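Local coordinates for uncharacterized protein YPL067C (Saccharomyces cerevisiae, PDB 5KCI) that is of unknown function but probably belongs with the histidine triad proteins and may be connected with amyloid toxicity, at residues A[19-23]-A[147-151]; A[26-31]-A[150-155]; A[34-40]-A[93-98]. All coordinates share one frame. Numbering follows the deposited sequence.

Contact 1 of 3, residues A[19-23]-A[147-151]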
loop_
_atom_site.group_PDB
_atom_site.type_symbol
_atom_site.label_atom_id
_atom_site.label_comp_id
_atom_site.label_asym_id
_atom_site.label_seq_id
_atom_site.Cartn_x
_atom_site.Cartn_y
_atom_site.Cartn_z
ATOM N N TRP A 19 3.739 -16.679 2.484
ATOM C CA TRP A 19 2.467 -16.031 2.183
ATOM C C TRP A 19 1.399 -16.389 3.213
ATOM O O TRP A 19 0.674 -15.516 3.698
ATOM C CB TRP A 19 2.004 -16.419 0.778
ATOM C CG TRP A 19 0.776 -15.648 0.359
ATOM C CD1 TRP A 19 -0.478 -16.137 0.174
ATOM C CD2 TRP A 19 0.693 -14.241 0.134
ATOM N NE1 TRP A 19 -1.339 -15.111 -0.155
ATOM C CE2 TRP A 19 -0.634 -13.947 -0.212
ATOM C CE3 TRP A 19 1.622 -13.201 0.163
ATOM C CZ2 TRP A 19 -1.055 -12.666 -0.505
ATOM C CZ3 TRP A 19 1.197 -11.936 -0.128
ATOM C CH2 TRP A 19 -0.129 -11.671 -0.450
ATOM N N GLU A 20 1.297 -17.685 3.567
ATOM C CA GLU A 20 0.286 -18.101 4.536
ATOM C C GLU A 20 0.527 -17.455 5.903
ATOM O O GLU A 20 -0.423 -17.110 6.619
ATOM C CB GLU A 20 0.269 -19.625 4.653
ATOM C CG GLU A 20 -1.124 -20.234 4.543
ATOM C CD GLU A 20 -1.113 -21.751 4.601
ATOM O OE1 GLU A 20 -0.047 -22.353 4.355
ATOM O OE2 GLU A 20 -2.173 -22.342 4.897
ATOM N N GLN A 21 1.790 -17.291 6.278
ATOM C CA GLN A 21 2.109 -16.594 7.516
ATOM C C GLN A 21 1.705 -15.127 7.443
ATOM O O GLN A 21 1.166 -14.581 8.413
ATOM C CB GLN A 21 3.598 -16.738 7.810
ATOM C CG GLN A 21 4.002 -18.182 8.044
ATOM C CD GLN A 21 5.488 -18.327 8.316
ATOM O OE1 GLN A 21 6.322 -17.870 7.533
ATOM N NE2 GLN A 21 5.825 -18.954 9.440
ATOM N N ILE A 22 1.997 -14.468 6.317
ATOM C CA ILE A 22 1.575 -13.085 6.099
ATOM C C ILE A 22 0.071 -12.957 6.276
ATOM O O ILE A 22 -0.415 -12.059 6.973
ATOM C CB ILE A 22 2.030 -12.601 4.709
ATOM C CG1 ILE A 22 3.555 -12.587 4.654
ATOM C CG2 ILE A 22 1.521 -11.190 4.423
ATOM C CD1 ILE A 22 4.144 -12.378 3.272
ATOM N N LYS A 23 -0.695 -13.870 5.674
ATOM C CA LYS A 23 -2.143 -13.788 5.802
ATOM C C LYS A 23 -2.572 -13.973 7.255
ATOM O O LYS A 23 -3.465 -13.260 7.742
ATOM C CB LYS A 23 -2.814 -14.814 4.886
ATOM C CG LYS A 23 -2.673 -14.479 3.403
ATOM C CD LYS A 23 -3.668 -15.235 2.529
ATOM C CE LYS A 23 -4.902 -14.400 2.192
ATOM N NZ LYS A 23 -4.585 -13.111 1.510
ATOM N N GLY A 147 -6.007 -15.744 -4.343
ATOM C CA GLY A 147 -5.780 -15.362 -2.964
ATOM C C GLY A 147 -4.420 -14.735 -2.719
ATOM O O GLY A 147 -3.904 -14.785 -1.601
ATOM N N HIS A 148 -3.832 -14.128 -3.744
ATOM C CA HIS A 148 -2.453 -13.672 -3.704
ATOM C C HIS A 148 -2.362 -12.154 -3.694
ATOM O O HIS A 148 -1.358 -11.570 -4.112
ATOM C CB HIS A 148 -1.687 -14.270 -4.883
ATOM C CG HIS A 148 -1.373 -15.711 -4.681
ATOM N ND1 HIS A 148 -0.805 -16.513 -5.657
ATOM C CD2 HIS A 148 -1.539 -16.497 -3.592
ATOM C CE1 HIS A 148 -0.643 -17.732 -5.170
ATOM N NE2 HIS A 148 -1.077 -17.749 -3.921
ATOM N N VAL A 149 -3.413 -11.516 -3.189
ATOM C CA VAL A 149 -3.393 -10.098 -2.875
ATOM C C VAL A 149 -3.734 -9.951 -1.400
ATOM O O VAL A 149 -4.734 -10.512 -0.937
ATOM C CB VAL A 149 -4.409 -9.308 -3.715
ATOM C CG1 VAL A 149 -4.292 -7.788 -3.399
ATOM C CG2 VAL A 149 -4.208 -9.558 -5.193
ATOM N N ALA A 150 -2.937 -9.168 -0.675
ATOM C CA ALA A 150 -3.268 -8.857 0.708
ATOM C C ALA A 150 -2.946 -7.399 0.963
ATOM O O ALA A 150 -2.189 -6.778 0.222
ATOM C CB ALA A 150 -2.484 -9.731 1.702
ATOM N N TRP A 151 -3.490 -6.866 2.052
ATOM C CA TRP A 151 -3.205 -5.474 2.352
ATOM C C TRP A 151 -3.349 -5.244 3.846
ATOM O O TRP A 151 -4.049 -5.984 4.544
ATOM C CB TRP A 151 -4.117 -4.510 1.569
ATOM C CG TRP A 151 -5.565 -4.549 1.943
ATOM C CD1 TRP A 151 -6.539 -5.350 1.402
ATOM C CD2 TRP A 151 -6.231 -3.729 2.934
ATOM N NE1 TRP A 151 -7.752 -5.090 2.001
ATOM C CE2 TRP A 151 -7.590 -4.102 2.936
ATOM C CE3 TRP A 151 -5.798 -2.737 3.812
ATOM C CZ2 TRP A 151 -8.543 -3.504 3.788
ATOM C CZ3 TRP A 151 -6.754 -2.137 4.670
ATOM C CH2 TRP A 151 -8.100 -2.529 4.642
#
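Trp-19, in the first turn of helix 19-28, buries more surface here than any other residue, 79 Å². Its CA-to-CB bond points toward 147-151, and with chi1 at -173° (t) the indole reaches across to the turn, although the CA atoms of Trp-19 and His-148 are 8.0 Å apart; the backbones come closest at Lys-23 and Ala-150, CA to CA 7.2 Å. The ring nitrogen donates a hydrogen bond to the chain just before the strand, Trp-19 NE1 to Gly-147 O at 3.0 Å, with the carbonyl oxygen near the plane of the ring. Farther along the indole, Trp-19 CH2 packs on Ala-150 CB at 3.7 Å, and the small methyl leaves room for it. His-148 adds a T-shaped contact, its edge toward the face of the five-membered ring of Trp-19, centroids 5.1 Å apart and planes at 81°; Phe-172 stacks on Trp-19 as well. Gly-147 takes positive phi and ends helix 141-146 in a Schellman motif, from which the chain passes into 149-152, an outermost strand of the four-stranded antiparallel sheet. The helix 19-23 and strand 149-151 axes come within 10.0 Å and run at 37°, so the helix lies obliquely alongside this strand. One turn after Trp-19, the poorly ordered Lys-23 bends back: Lys-23 NZ lies 4.0 Å from Ala-150 CB and 3.6 Å from both Gly-147 O and Val-149 O.

Contact 2 of 3, residues A[26-31]-A[150-155]; sequences IESGEL and AWFVNY. With SO4 (sulfate ion), chain D.
Ile-26 and Leu-31 form the apolar centre against the strand. Ile-26 (m, t) sits on the last turn of helix 19-28, its CA 6.7 Å from that of Phe-152; Ile-26 CD1 meets Ala-150 CB at 3.7 Å and Phe-152 CD1 at 4.0 Å. Leu-31 (m, t) lies opposite Asn-154, CA to CA 6.8 Å, with Leu-31 CD2 3.8 Å from Phe-152 CB. Leu-31 CD1 rests over the Tyr-155 face, a CH-pi contact 4.1 Å from the centroid. Between them Gly-29, at phi 76°, ends the helix in a Schellman motif, Gly-29 N bonding to Ile-26 O at 3.2 Å. The extended segment 150-155 brings Tyr-155 (chi1 m) round so that Tyr-155 OH donates to Gly-29 O at 2.7 Å. A water bridges Leu-31 O (2.8 Å) and Asn-154 OD1 (2.7 Å). Outermost, Asn-154 ND2 donates to O4 (3.0 Å) and O2 (3.1 Å) of a sulfate, probably from the crystallisation liquor; Ser-160, His-166 and His-168 complete this anion site, perhaps the phosphate-binding pocket of histidine triad proteins.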
loop_
_atom_site.group_PDB
_atom_site.type_symbol
_atom_site.label_atom_id
_atom_site.label_comp_id
_atom_site.label_asym_id
_atom_site.label_seq_id
_atom_site.Cartn_x
_atom_site.Cartn_y
_atom_site.Cartn_z
ATOM N N ILE A 26 -1.816 -10.750 9.170
ATOM C CA ILE A 26 -2.730 -9.661 8.836
ATOM C C ILE A 26 -4.090 -9.908 9.480
ATOM O O ILE A 26 -4.726 -8.986 10.025
ATOM C CB ILE A 26 -2.831 -9.512 7.306
ATOM C CG1 ILE A 26 -1.544 -8.904 6.745
ATOM C CG2 ILE A 26 -4.015 -8.645 6.909
ATOM C CD1 ILE A 26 -1.471 -8.947 5.199
ATOM N N GLU A 27 -4.536 -11.161 9.447
ATOM C CA GLU A 27 -5.808 -11.555 10.038
ATOM C C GLU A 27 -5.814 -11.350 11.547
ATOM O O GLU A 27 -6.819 -10.915 12.115
ATOM C CB GLU A 27 -6.078 -13.025 9.702
ATOM C CG GLU A 27 -7.298 -13.641 10.364
ATOM C CD GLU A 27 -8.603 -13.116 9.809
ATOM O OE1 GLU A 27 -8.576 -12.335 8.832
ATOM O OE2 GLU A 27 -9.665 -13.488 10.353
ATOM N N SER A 28 -4.727 -11.708 12.220
ATOM C CA SER A 28 -4.666 -11.526 13.666
ATOM C C SER A 28 -4.451 -10.076 14.057
ATOM O O SER A 28 -4.651 -9.728 15.229
ATOM C CB SER A 28 -3.549 -12.394 14.254
ATOM O OG SER A 28 -2.280 -11.951 13.818
ATOM N N GLY A 29 -4.072 -9.219 13.114
ATOM C CA GLY A 29 -3.784 -7.828 13.428
ATOM C C GLY A 29 -2.449 -7.622 14.103
ATOM O O GLY A 29 -2.178 -6.514 14.589
ATOM N N GLU A 30 -1.590 -8.650 14.129
ATOM C CA GLU A 30 -0.270 -8.538 14.759
ATOM C C GLU A 30 0.739 -7.955 13.769
ATOM O O GLU A 30 1.791 -8.543 13.457
ATOM C CB GLU A 30 0.173 -9.901 15.293
ATOM C CG GLU A 30 -0.739 -10.427 16.380
ATOM C CD GLU A 30 -0.417 -11.845 16.803
ATOM O OE1 GLU A 30 0.621 -12.383 16.360
ATOM O OE2 GLU A 30 -1.218 -12.420 17.572
ATOM N N LEU A 31 0.396 -6.761 13.278
ATOM C CA LEU A 31 1.130 -6.162 12.169
ATOM C C LEU A 31 2.566 -5.800 12.525
ATOM O O LEU A 31 3.412 -5.724 11.626
ATOM C CB LEU A 31 0.403 -4.911 11.673
ATOM C CG LEU A 31 -1.015 -5.039 11.152
ATOM C CD1 LEU A 31 -1.516 -3.681 10.655
ATOM C CD2 LEU A 31 -1.134 -6.082 10.040
ATOM N N ALA A 150 -2.937 -9.168 -0.675
ATOM C CA ALA A 150 -3.268 -8.857 0.708
ATOM C C ALA A 150 -2.946 -7.399 0.963
ATOM O O ALA A 150 -2.189 -6.778 0.222
ATOM C CB ALA A 150 -2.484 -9.731 1.702
ATOM N N TRP A 151 -3.490 -6.866 2.052
ATOM C CA TRP A 151 -3.205 -5.474 2.352
ATOM C C TRP A 151 -3.349 -5.244 3.846
ATOM O O TRP A 151 -4.049 -5.984 4.544
ATOM C CB TRP A 151 -4.117 -4.510 1.569
ATOM C CG TRP A 151 -5.565 -4.549 1.943
ATOM C CD1 TRP A 151 -6.539 -5.350 1.402
ATOM C CD2 TRP A 151 -6.231 -3.729 2.934
ATOM N NE1 TRP A 151 -7.752 -5.090 2.001
ATOM C CE2 TRP A 151 -7.590 -4.102 2.936
ATOM C CE3 TRP A 151 -5.798 -2.737 3.812
ATOM C CZ2 TRP A 151 -8.543 -3.504 3.788
ATOM C CZ3 TRP A 151 -6.754 -2.137 4.670
ATOM C CH2 TRP A 151 -8.100 -2.529 4.642
ATOM N N PHE A 152 -2.642 -4.215 4.323
ATOM C CA PHE A 152 -2.785 -3.794 5.702
ATOM C C PHE A 152 -2.428 -2.329 5.807
ATOM O O PHE A 152 -1.699 -1.776 4.984
ATOM C CB PHE A 152 -1.900 -4.576 6.669
ATOM C CG PHE A 152 -0.429 -4.498 6.352
ATOM C CD1 PHE A 152 0.154 -5.332 5.388
ATOM C CD2 PHE A 152 0.391 -3.635 7.046
ATOM C CE1 PHE A 152 1.496 -5.246 5.117
ATOM C CE2 PHE A 152 1.742 -3.543 6.775
ATOM C CZ PHE A 152 2.307 -4.349 5.823
ATOM N N VAL A 153 -2.927 -1.721 6.875
ATOM C CA VAL A 153 -2.598 -0.351 7.200
ATOM C C VAL A 153 -1.949 -0.361 8.576
ATOM O O VAL A 153 -2.552 -0.838 9.543
ATOM C CB VAL A 153 -3.851 0.542 7.202
ATOM C CG1 VAL A 153 -3.499 1.909 7.709
ATOM C CG2 VAL A 153 -4.418 0.615 5.782
ATOM N N ASN A 154 -0.740 0.166 8.663
ATOM C CA ASN A 154 -0.034 0.194 9.931
ATOM C C ASN A 154 -0.758 1.083 10.935
ATOM O O ASN A 154 -1.294 2.143 10.594
ATOM C CB ASN A 154 1.386 0.688 9.743
ATOM C CG ASN A 154 2.354 -0.438 9.392
ATOM O OD1 ASN A 154 2.092 -1.599 9.683
ATOM N ND2 ASN A 154 3.487 -0.082 8.845
ATOM N N TYR A 155 -0.800 0.612 12.168
ATOM C CA TYR A 155 -1.446 1.349 13.255
ATOM C C TYR A 155 -0.696 2.636 13.534
ATOM O O TYR A 155 0.471 2.793 13.166
ATOM C CB TYR A 155 -1.471 0.521 14.534
ATOM C CG TYR A 155 -2.105 -0.850 14.384
ATOM C CD1 TYR A 155 -3.449 -0.982 14.191
ATOM C CD2 TYR A 155 -1.334 -2.019 14.486
ATOM C CE1 TYR A 155 -4.064 -2.208 14.079
ATOM C CE2 TYR A 155 -1.940 -3.261 14.372
ATOM C CZ TYR A 155 -3.309 -3.353 14.166
ATOM O OH TYR A 155 -3.965 -4.556 14.050
HETATM S S SO4 D . 4.308 3.103 7.381
HETATM O O1 SO4 D . 4.273 4.583 7.433
HETATM O O2 SO4 D . 3.007 2.495 7.174
HETATM O O3 SO4 D . 5.185 2.671 6.272
HETATM O O4 SO4 D . 4.858 2.593 8.633
HETATM O O HOH W 1 4.015 -3.496 10.045
#

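Contact 3 of 3, residues A[34-40]-A[93-98]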
loop_
_atom_site.group_PDB
_atom_site.type_symbol
_atom_site.label_atom_id
_atom_site.label_comp_id
_atom_site.label_asym_id
_atom_site.label_seq_id
_atom_site.Cartn_x
_atom_site.Cartn_y
_atom_site.Cartn_z
ATOM N N LEU A 34 5.389 -7.859 11.121
ATOM C CA LEU A 34 5.826 -7.733 9.728
ATOM C C LEU A 34 6.987 -6.754 9.752
ATOM O O LEU A 34 6.793 -5.538 9.812
ATOM C CB LEU A 34 4.703 -7.252 8.817
ATOM C CG LEU A 34 3.418 -8.080 8.773
ATOM C CD1 LEU A 34 2.329 -7.371 7.963
ATOM C CD2 LEU A 34 3.691 -9.487 8.211
ATOM N N LYS A 35 8.196 -7.291 9.778
ATOM C CA LYS A 35 9.397 -6.508 9.999
ATOM C C LYS A 35 10.290 -6.586 8.770
ATOM O O LYS A 35 10.150 -7.479 7.924
ATOM C CB LYS A 35 10.157 -6.996 11.241
ATOM C CG LYS A 35 10.449 -5.893 12.256
ATOM C CD LYS A 35 11.550 -4.937 11.780
ATOM C CE LYS A 35 11.050 -3.508 11.486
ATOM N NZ LYS A 35 9.875 -3.375 10.563
ATOM N N ARG A 36 11.187 -5.611 8.669
ATOM C CA ARG A 36 12.210 -5.628 7.642
ATOM C C ARG A 36 13.322 -6.586 8.036
ATOM O O ARG A 36 13.515 -6.909 9.207
ATOM C CB ARG A 36 12.797 -4.236 7.430
ATOM C CG ARG A 36 11.815 -3.215 6.931
ATOM C CD ARG A 36 12.498 -1.915 6.555
ATOM N NE ARG A 36 11.540 -0.939 6.056
ATOM C CZ ARG A 36 10.872 -0.107 6.847
ATOM N NH1 ARG A 36 10.005 0.755 6.335
ATOM N NH2 ARG A 36 11.057 -0.156 8.161
ATOM N N SER A 37 14.050 -7.054 7.034
ATOM C CA SER A 37 15.263 -7.803 7.310
ATOM C C SER A 37 16.259 -6.914 8.048
ATOM O O SER A 37 16.200 -5.683 7.976
ATOM C CB SER A 37 15.881 -8.321 6.011
ATOM O OG SER A 37 16.219 -7.257 5.143
ATOM N N ARG A 38 17.179 -7.557 8.775
ATOM C CA ARG A 38 18.262 -6.832 9.438
ATOM C C ARG A 38 18.925 -5.853 8.471
ATOM O O ARG A 38 19.133 -4.672 8.787
ATOM C CB ARG A 38 19.292 -7.829 9.989
ATOM C CG ARG A 38 19.575 -7.736 11.497
ATOM C CD ARG A 38 18.578 -8.533 12.347
ATOM N NE ARG A 38 18.952 -8.545 13.764
ATOM C CZ ARG A 38 18.230 -9.102 14.735
ATOM N NH1 ARG A 38 17.079 -9.703 14.461
ATOM N NH2 ARG A 38 18.659 -9.058 15.990
ATOM N N GLN A 39 19.233 -6.330 7.266
ATOM C CA GLN A 39 19.908 -5.504 6.272
ATOM C C GLN A 39 19.002 -4.376 5.778
ATOM O O GLN A 39 19.392 -3.198 5.780
ATOM C CB GLN A 39 20.361 -6.395 5.120
ATOM C CG GLN A 39 21.107 -5.688 4.027
ATOM C CD GLN A 39 21.772 -6.669 3.093
ATOM O OE1 GLN A 39 22.488 -7.569 3.534
ATOM N NE2 GLN A 39 21.525 -6.518 1.796
ATOM N N MET A 40 17.784 -4.713 5.345
ATOM C CA MET A 40 16.861 -3.661 4.937
ATOM C C MET A 40 16.615 -2.687 6.077
ATOM O O MET A 40 16.362 -1.504 5.832
ATOM C CB MET A 40 15.537 -4.251 4.457
ATOM C CG MET A 40 14.820 -3.375 3.426
ATOM S SD MET A 40 15.265 -3.771 1.719
ATOM C CE MET A 40 15.696 -2.173 1.032
ATOM N N ASP A 93 10.181 1.405 -1.331
ATOM C CA ASP A 93 11.633 1.447 -1.498
ATOM C C ASP A 93 12.362 0.572 -0.486
ATOM O O ASP A 93 13.503 0.162 -0.739
ATOM C CB ASP A 93 12.149 2.892 -1.372
ATOM C CG ASP A 93 11.875 3.723 -2.613
ATOM O OD1 ASP A 93 11.911 3.162 -3.728
ATOM O OD2 ASP A 93 11.621 4.942 -2.466
ATOM N N PHE A 94 11.739 0.295 0.652
ATOM C CA PHE A 94 12.367 -0.419 1.756
ATOM C C PHE A 94 11.415 -1.512 2.198
ATOM O O PHE A 94 10.876 -1.494 3.306
ATOM C CB PHE A 94 12.728 0.553 2.882
ATOM C CG PHE A 94 13.673 1.638 2.430
ATOM C CD1 PHE A 94 15.035 1.394 2.316
ATOM C CD2 PHE A 94 13.192 2.882 2.071
ATOM C CE1 PHE A 94 15.900 2.381 1.884
ATOM C CE2 PHE A 94 14.054 3.876 1.631
ATOM C CZ PHE A 94 15.402 3.628 1.543
ATOM N N PRO A 95 11.204 -2.510 1.341
ATOM C CA PRO A 95 10.155 -3.493 1.612
ATOM C C PRO A 95 10.430 -4.285 2.877
ATOM O O PRO A 95 11.582 -4.465 3.290
ATOM C CB PRO A 95 10.185 -4.414 0.390
ATOM C CG PRO A 95 11.222 -3.899 -0.543
ATOM C CD PRO A 95 11.963 -2.780 0.111
ATOM N N TYR A 96 9.357 -4.866 3.414
ATOM C CA TYR A 96 9.482 -5.765 4.546
ATOM C C TYR A 96 9.988 -7.133 4.083
ATOM O O TYR A 96 10.097 -7.414 2.889
ATOM C CB TYR A 96 8.158 -5.930 5.260
ATOM C CG TYR A 96 7.588 -4.641 5.880
ATOM C CD1 TYR A 96 8.309 -3.460 5.867
ATOM C CD2 TYR A 96 6.331 -4.645 6.453
ATOM C CE1 TYR A 96 7.750 -2.271 6.454
ATOM C CE2 TYR A 96 5.777 -3.493 7.011
ATOM C CZ TYR A 96 6.494 -2.330 7.017
ATOM O OH TYR A 96 5.917 -1.214 7.587
ATOM N N ASN A 97 10.243 -8.005 5.053
ATOM C CA ASN A 97 10.987 -9.245 4.797
ATOM C C ASN A 97 9.996 -10.357 4.522
ATOM O O ASN A 97 9.500 -11.024 5.432
ATOM C CB ASN A 97 11.877 -9.589 5.977
ATOM C CG ASN A 97 12.806 -10.743 5.675
ATOM O OD1 ASN A 97 13.093 -11.035 4.516
ATOM N ND2 ASN A 97 13.294 -11.389 6.722
ATOM N N PHE A 98 9.720 -10.565 3.238
ATOM C CA PHE A 98 8.764 -11.542 2.754
ATOM C C PHE A 98 9.485 -12.568 1.881
ATOM O O PHE A 98 10.608 -12.349 1.431
ATOM C CB PHE A 98 7.673 -10.850 1.945
ATOM C CG PHE A 98 6.901 -9.834 2.718
ATOM C CD1 PHE A 98 6.409 -10.141 3.965
ATOM C CD2 PHE A 98 6.645 -8.591 2.178
ATOM C CE1 PHE A 98 5.679 -9.214 4.684
ATOM C CE2 PHE A 98 5.915 -7.655 2.893
ATOM C CZ PHE A 98 5.425 -7.975 4.136
HETATM O O HOH W 2 13.230 -6.533 4.278
#
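Two hydrogen bonds join loop 93-98 to the approach to helix 38-51; the CA atoms of Arg-36 and Tyr-96 are 4.1 Å apart. Asn-97 N donates to Lys-35 O at 2.9 Å, and Arg-36 NE to Phe-94 O, also at 2.9 Å. A water supplies a third link, accepting from Ser-37 N (2.9 Å) and donating to Pro-95 O (2.8 Å). Ser-37 is the N-cap of helix 38-51: with chi1 at 60°, Ser-37 OG accepts from Met-40 N at 3.0 Å, so the helix starts where the loop joining strands 87-91 and 102-109 packs against it. Tyr-96 N is bonded to His-104 and Tyr-96 OH to Asn-154, which fixes the ring at the edge of the sulfate site. Lys-35 NZ lies over the Tyr-96 face, a cation-pi contact 5.0 Å from the centroid, while Arg-36 makes another with Tyr-44. Apolar packing flanks these: Met-40 CE against Phe-94 CD1 and Met-40 SD against Pro-95 CD, both at 3.8 Å, and Leu-34 CD2 on Phe-98 CE1 at 4.1 Å.

In the fold
Helix 19-28 opens contacts 1 and 2 in turn, and strand 149-152 with its exit closes them in the same order, so the two loops, each of about 120 residues, are staggered along the chain and share Ala-150 and Trp-151. Contact 3, between 34-40 and 93-98, closes a shorter loop of some 50 residues lying wholly within both; it ties the start of helix 38-51 to the loop between strands 87-91 and 102-109. The contacts also meet in space: Ile-22 of contact 1 packs on Phe-98 of contact 3, Phe-152 of contact 2 touches Leu-34 and Tyr-96, and Asn-154 probably hydrogen-bonds Tyr-96 OH, so that contacts 2 and 3 meet beside the sulfate.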